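PDB 6DGB: IS607 family transposase IS1535 from Mycobacterium tuberculosis, which probably binds DNA and carries out strand exchange as a serine recombinase in IS607-family transposition, this chain being its C-terminal catalytic domain. Local coordinates for residues Ala6-His11 against Cys40-Gly45. Residues are numbered along the deposited sequence; the frame is centred on the assembly and turned at random.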
loop_
_atom_site.group_PDB
_atom_site.type_symbol
_atom_site.label_atom_id
_atom_site.label_comp_id
_atom_site.label_asym_id
_atom_site.label_seq_id
_atom_site.Cartn_x
_atom_site.Cartn_y
_atom_site.Cartn_z
ATOM N N ALA A 6 2.649 -0.820 -17.012
ATOM C CA ALA A 6 2.159 -2.208 -17.007
ATOM C C ALA A 6 2.906 -3.022 -15.967
ATOM O O ALA A 6 4.129 -2.920 -15.869
ATOM C CB ALA A 6 2.361 -2.836 -18.381
ATOM N N ARG A 7 2.175 -3.825 -15.189
ATOM C CA ARG A 7 2.770 -4.706 -14.176
ATOM C C ARG A 7 2.195 -6.116 -14.209
ATOM O O ARG A 7 1.024 -6.322 -14.531
ATOM C CB ARG A 7 2.721 -4.119 -12.737
ATOM C CG ARG A 7 3.676 -4.829 -11.753
ATOM C CD ARG A 7 3.400 -4.577 -10.287
ATOM N NE ARG A 7 1.979 -4.580 -9.947
ATOM C CZ ARG A 7 1.278 -5.653 -9.595
ATOM N NH1 ARG A 7 1.867 -6.841 -9.501
ATOM N NH2 ARG A 7 -0.016 -5.544 -9.319
ATOM N N VAL A 8 3.051 -7.076 -13.850
ATOM C CA VAL A 8 2.757 -8.492 -13.714
ATOM C C VAL A 8 3.573 -9.071 -12.498
ATOM O O VAL A 8 4.675 -8.590 -12.208
ATOM C CB VAL A 8 2.953 -9.163 -15.096
ATOM C CG1 VAL A 8 3.882 -10.365 -15.066
ATOM C CG2 VAL A 8 1.612 -9.489 -15.740
ATOM N N SER A 9 2.982 -10.027 -11.746
ATOM C CA SER A 9 3.598 -10.632 -10.545
ATOM C C SER A 9 4.781 -11.563 -10.820
ATOM O O SER A 9 5.839 -11.411 -10.199
ATOM C CB SER A 9 2.557 -11.370 -9.705
ATOM O OG SER A 9 1.746 -10.470 -8.971
ATOM N N SER A 10 4.581 -12.554 -11.705
ATOM C CA SER A 10 5.586 -13.555 -12.056
ATOM C C SER A 10 5.885 -13.496 -13.535
ATOM O O SER A 10 4.976 -13.212 -14.318
ATOM C CB SER A 10 5.085 -14.954 -11.698
ATOM O OG SER A 10 5.812 -15.981 -12.355
ATOM N N HIS A 11 7.127 -13.856 -13.939
ATOM C CA HIS A 11 7.477 -13.862 -15.357
ATOM C C HIS A 11 6.960 -15.136 -16.053
ATOM O O HIS A 11 7.630 -15.726 -16.907
ATOM C CB HIS A 11 8.965 -13.588 -15.603
ATOM C CG HIS A 11 9.215 -12.962 -16.942
ATOM N ND1 HIS A 11 8.917 -11.629 -17.185
ATOM C CD2 HIS A 11 9.698 -13.517 -18.082
ATOM C CE1 HIS A 11 9.237 -11.412 -18.452
ATOM N NE2 HIS A 11 9.711 -12.519 -19.036
ATOM N N CYS A 40 7.072 -1.555 -18.563
ATOM C CA CYS A 40 6.639 -2.895 -18.196
ATOM C C CYS A 40 7.461 -3.337 -17.021
ATOM O O CYS A 40 8.690 -3.286 -17.092
ATOM C CB CYS A 40 6.800 -3.849 -19.373
ATOM S SG CYS A 40 5.747 -3.462 -20.795
ATOM N N GLU A 41 6.812 -3.796 -15.958
ATOM C CA GLU A 41 7.501 -4.244 -14.767
ATOM C C GLU A 41 7.000 -5.620 -14.331
ATOM O O GLU A 41 5.820 -5.930 -14.497
ATOM C CB GLU A 41 7.247 -3.192 -13.661
ATOM C CG GLU A 41 7.786 -3.494 -12.260
ATOM C CD GLU A 41 8.500 -2.339 -11.575
ATOM O OE1 GLU A 41 7.835 -1.322 -11.272
ATOM O OE2 GLU A 41 9.717 -2.465 -11.305
ATOM N N VAL A 42 7.906 -6.437 -13.750
ATOM C CA VAL A 42 7.616 -7.737 -13.111
ATOM C C VAL A 42 7.942 -7.526 -11.613
ATOM O O VAL A 42 9.058 -7.117 -11.259
ATOM C CB VAL A 42 8.364 -8.957 -13.719
ATOM C CG1 VAL A 42 7.632 -10.263 -13.397
ATOM C CG2 VAL A 42 8.545 -8.807 -15.225
ATOM N N GLY A 43 6.944 -7.693 -10.764
ATOM C CA GLY A 43 7.119 -7.422 -9.345
ATOM C C GLY A 43 5.850 -7.562 -8.538
ATOM O O GLY A 43 4.771 -7.760 -9.103
ATOM N N SER A 44 5.993 -7.461 -7.197
ATOM C CA SER A 44 4.951 -7.624 -6.176
ATOM C C SER A 44 3.878 -6.549 -6.231
ATOM O O SER A 44 4.199 -5.365 -6.309
ATOM C CB SER A 44 5.596 -7.642 -4.789
ATOM O OG SER A 44 4.719 -7.294 -3.725
ATOM N N GLY A 45 2.620 -6.950 -6.083
ATOM C CA GLY A 45 1.522 -5.991 -6.044
ATOM C C GLY A 45 1.471 -5.258 -4.719
ATOM O O GLY A 45 0.629 -4.382 -4.523
#
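Over one face of the Arg-7 guanidinium sits the backbone of Gly-45, its CA 3.4 Å above the plane and displaced toward the rim, with Gly-45 N and Ser-44 O over the same face. Ser-9 OG lies at the edge, in the plane, and is itself hydrogen-bonded to Asp-103. Also at the edge, Arg-7 NH1 gives a hydrogen bond to Gly-43 O (3.1 Å), 16° out of the guanidinium plane. The Arg-7 side chain gets there with CG anti to its backbone N (chi1 -164°) and a bend at chi3 (41°). Arg-7 NE and NH2 donate hydrogen bonds to the carbonyl oxygens of Arg-72 and Asp-71, so three backbone oxygens grip the group and limit its rotation. The other flat group, the His-11 ring, meets Val-42 CG2 with its edge, ND1 being 3.5 Å away, but this histidine is poorly ordered.

Behind these groups, strands 3-8 and 37-42 are the two parallel strands of a beta-alpha-beta unit whose crossover is helix 14-30, in the catalytic domain of a serine recombinase. Glu-41 N bonds to Ala-6 O (2.8 Å), Glu-41 O takes Val-8 N, and Gly-43 N closes the ladder on Val-8 O at 2.8 Å. Arg-7 and Glu-41 share one face of the sheet; the Glu-41 carboxylate is hydrogen-bonded to Tyr-5 OH and to the backbone N of Lys-52. On the other face Ala-6 CB lies 4.2 Å from Cys-40 SG, both side chains resting on Leu-17 of helix 14-30, while Val-8 and Val-42 stand side by side, their CG1 atoms 4.1 Å apart.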